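Local coordinates for putative metalloprotease II (PDB 4ON1), which probably acts as a zinc-dependent metalloendopeptidase of Bacteroides fragilis, related to fragilysin, at residues A[249-254]-A[284-289]. Numbering follows the deposited sequence.
Sequences SSHKGG and YILLRD
In the zinc metallopeptidase domain, away from the metal site, the loop that follows strand 240-248 packs on strand 284-288 through Leu286 and Arg288. Arg288 holds the loop by its guanidinium end. Arg288 NH2 donates to Gly254 O at 2.9 Å (159°), and Arg288 NH1 adds a longer, more bent bond of 3.3 Å to the same oxygen. The oxygen lies in the guanidinium plane, but both nitrogens reach it from one face of its carbonyl, NH2 well above the plane. The Arg288 side chain is bent at chi3 (50°), which turns the guanidinium edge along Gly253 and Gly254; Gly253 C is 3.6 Å from Arg288 NH2. Outside the two segments, NE forms a salt bridge with Glu210, NH1 bonds to Thr291 O, and Trp292 makes a cation-pi contact. With the pair to Gly254 O, the bonds at NE and NH1 probably fix the rotation of the guanidinium. Further back on the strand the contact is van der Waals only. Leu286 and His251 side chains cross at about a right angle, and Leu286 also touches Phe266 of helix 259-271. Ser249 OG accepts from His251 N (3.0 Å), an ST turn just before the histidine, and also bonds Lys209 O. The ring presents its edge to the leucine methyls, with His251 CD2 3.8 Å from Leu286 CD2.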
ATOM      1  N   SER A 249      -5.331   7.270 -15.480  1.00 15.15           N
ATOM      2  CA  SER A 249      -6.648   7.415 -16.081  1.00 18.22           C
ATOM      3  C   SER A 249      -6.883   8.868 -16.443  1.00 22.06           C
ATOM      4  O   SER A 249      -6.060   9.733 -16.141  1.00 18.73           O
ATOM      5  CB  SER A 249      -7.749   6.952 -15.128  1.00 13.49           C
ATOM      6  OG  SER A 249      -8.014   7.976 -14.193  1.00 12.46           O
ATOM      7  N   SER A 250      -8.010   9.138 -17.088  1.00 11.71           N
ATOM      8  CA  SER A 250      -8.423  10.514 -17.303  1.00 17.80           C
ATOM      9  C   SER A 250      -9.678  10.782 -16.475  1.00 23.22           C
ATOM     10  O   SER A 250     -10.458  11.685 -16.773  1.00 25.76           O
ATOM     11  CB  SER A 250      -8.664  10.790 -18.792  1.00 21.02           C
ATOM     12  OG  SER A 250      -9.835  10.137 -19.239  1.00 43.60           O
ATOM     13  N   HIS A 251      -9.870   9.986 -15.426  1.00 18.47           N
ATOM     14  CA  HIS A 251     -11.044  10.137 -14.572  1.00 17.46           C
ATOM     15  C   HIS A 251     -10.737  11.035 -13.384  1.00 15.45           C
ATOM     16  O   HIS A 251      -9.864  10.722 -12.570  1.00 15.74           O
ATOM     17  CB  HIS A 251     -11.539   8.779 -14.081  1.00 17.39           C
ATOM     18  CG  HIS A 251     -12.664   8.868 -13.097  1.00 19.95           C
ATOM     19  ND1 HIS A 251     -13.932   9.280 -13.448  1.00 18.10           N
ATOM     20  CD2 HIS A 251     -12.713   8.580 -11.773  1.00 12.60           C
ATOM     21  CE1 HIS A 251     -14.713   9.251 -12.382  1.00 21.31           C
ATOM     22  NE2 HIS A 251     -13.999   8.829 -11.351  1.00 22.64           N
ATOM     23  N   LYS A 252     -11.442  12.161 -13.308  1.00 20.22           N
ATOM     24  CA  LYS A 252     -11.302  13.120 -12.207  1.00 23.42           C
ATOM     25  C   LYS A 252     -12.451  13.021 -11.209  1.00 24.29           C
ATOM     26  O   LYS A 252     -13.505  12.470 -11.527  1.00 36.84           O
ATOM     27  CB  LYS A 252     -11.233  14.544 -12.757  1.00 18.69           C
ATOM     28  CG  LYS A 252     -10.158  14.760 -13.801  1.00 31.62           C
ATOM     29  CD  LYS A 252     -10.266  16.164 -14.391  1.00 40.52           C
ATOM     30  CE  LYS A 252      -9.330  16.358 -15.573  1.00 50.86           C
ATOM     31  NZ  LYS A 252      -9.499  17.696 -16.212  1.00 62.74           N
ATOM     32  N   GLY A 253     -12.249  13.574 -10.014  1.00 33.34           N
ATOM     33  CA  GLY A 253     -13.295  13.647  -9.001  1.00 27.23           C
ATOM     34  C   GLY A 253     -13.177  14.927  -8.186  1.00 31.43           C
ATOM     35  O   GLY A 253     -12.120  15.567  -8.199  1.00 34.33           O
ATOM     36  N   GLY A 254     -14.251  15.344  -7.515  1.00 39.95           N
ATOM     37  CA  GLY A 254     -14.156  16.521  -6.664  1.00 32.42           C
ATOM     38  C   GLY A 254     -13.587  16.130  -5.310  1.00 39.45           C
ATOM     39  O   GLY A 254     -13.682  14.970  -4.890  1.00 35.70           O
ATOM     40  N   TYR A 284     -11.214  -3.366  -9.370  1.00 10.92           N
ATOM     41  CA  TYR A 284     -10.640  -2.072  -9.727  1.00 14.82           C
ATOM     42  C   TYR A 284     -10.701  -1.117  -8.552  1.00 15.51           C
ATOM     43  O   TYR A 284     -11.755  -0.956  -7.951  1.00 14.56           O
ATOM     44  CB  TYR A 284     -11.379  -1.461 -10.917  1.00 12.35           C
ATOM     45  CG  TYR A 284     -11.050  -2.084 -12.250  1.00 17.33           C
ATOM     46  CD1 TYR A 284     -11.577  -3.308 -12.613  1.00 13.93           C
ATOM     47  CD2 TYR A 284     -10.246  -1.419 -13.163  1.00  8.74           C
ATOM     48  CE1 TYR A 284     -11.285  -3.875 -13.841  1.00 14.54           C
ATOM     49  CE2 TYR A 284      -9.946  -1.975 -14.391  1.00 14.17           C
ATOM     50  CZ  TYR A 284     -10.469  -3.198 -14.724  1.00 11.77           C
ATOM     51  OH  TYR A 284     -10.179  -3.750 -15.941  1.00 21.97           O
ATOM     52  N   ILE A 285      -9.580  -0.480  -8.222  1.00  8.07           N
ATOM     53  CA  ILE A 285      -9.591   0.490  -7.139  1.00 11.05           C
ATOM     54  C   ILE A 285      -9.076   1.847  -7.604  1.00 14.98           C
ATOM     55  O   ILE A 285      -7.987   1.947  -8.172  1.00 14.03           O
ATOM     56  CB  ILE A 285      -8.763   0.001  -5.933  1.00 13.57           C
ATOM     57  CG1 ILE A 285      -9.338  -1.311  -5.395  1.00 13.60           C
ATOM     58  CG2 ILE A 285      -8.805   1.023  -4.805  1.00 10.36           C
ATOM     59  CD1 ILE A 285      -8.480  -2.504  -5.712  1.00 24.98           C
ATOM     60  N   LEU A 286      -9.880   2.887  -7.377  1.00  8.59           N
ATOM     61  CA  LEU A 286      -9.494   4.256  -7.717  1.00 13.99           C
ATOM     62  C   LEU A 286      -8.655   4.873  -6.604  1.00 13.70           C
ATOM     63  O   LEU A 286      -9.047   4.838  -5.430  1.00 16.70           O
ATOM     64  CB  LEU A 286     -10.736   5.122  -7.964  1.00 11.47           C
ATOM     65  CG  LEU A 286     -10.474   6.574  -8.372  1.00 10.57           C
ATOM     66  CD1 LEU A 286      -9.869   6.635  -9.772  1.00 13.19           C
ATOM     67  CD2 LEU A 286     -11.762   7.392  -8.312  1.00  9.82           C
ATOM     68  N   LEU A 287      -7.521   5.463  -6.974  1.00 10.92           N
ATOM     69  CA  LEU A 287      -6.588   5.999  -5.991  1.00 12.64           C
ATOM     70  C   LEU A 287      -6.404   7.514  -6.083  1.00 19.98           C
ATOM     71  O   LEU A 287      -6.161   8.064  -7.160  1.00 14.83           O
ATOM     72  CB  LEU A 287      -5.220   5.317  -6.142  1.00 11.91           C
ATOM     73  CG  LEU A 287      -5.197   3.784  -6.048  1.00 15.70           C
ATOM     74  CD1 LEU A 287      -3.765   3.260  -6.203  1.00 18.35           C
ATOM     75  CD2 LEU A 287      -5.771   3.343  -4.724  1.00 13.03           C
ATOM     76  N   ARG A 288      -6.506   8.182  -4.938  1.00 11.73           N
ATOM     77  CA  ARG A 288      -6.205   9.608  -4.842  1.00 13.49           C
ATOM     78  C   ARG A 288      -5.418   9.852  -3.573  1.00 17.14           C
ATOM     79  O   ARG A 288      -5.428   9.015  -2.668  1.00 10.47           O
ATOM     80  CB  ARG A 288      -7.479  10.449  -4.834  1.00 12.94           C
ATOM     81  CG  ARG A 288      -8.394  10.106  -3.663  1.00 16.80           C
ATOM     82  CD  ARG A 288      -9.380  11.217  -3.352  1.00 20.94           C
ATOM     83  NE  ARG A 288     -10.101  11.674  -4.538  1.00 17.36           N
ATOM     84  CZ  ARG A 288     -11.106  12.543  -4.505  1.00 22.96           C
ATOM     85  NH1 ARG A 288     -11.524  13.028  -3.343  1.00 21.85           N
ATOM     86  NH2 ARG A 288     -11.699  12.916  -5.631  1.00 19.99           N
ATOM     87  N   ASP A 289      -4.721  10.979  -3.498  1.00 11.39           N
ATOM     88  CA  ASP A 289      -3.994  11.274  -2.275  1.00 15.23           C
ATOM     89  C   ASP A 289      -4.952  11.696  -1.162  1.00 20.55           C
ATOM     90  O   ASP A 289      -4.716  11.406   0.008  1.00 17.74           O
ATOM     91  CB  ASP A 289      -2.956  12.363  -2.495  1.00 19.62           C
ATOM     92  CG  ASP A 289      -2.137  12.618  -1.258  1.00 20.87           C
ATOM     93  OD1 ASP A 289      -2.297  13.689  -0.645  1.00 25.60           O
ATOM     94  OD2 ASP A 289      -1.353  11.727  -0.879  1.00 21.05           O
TER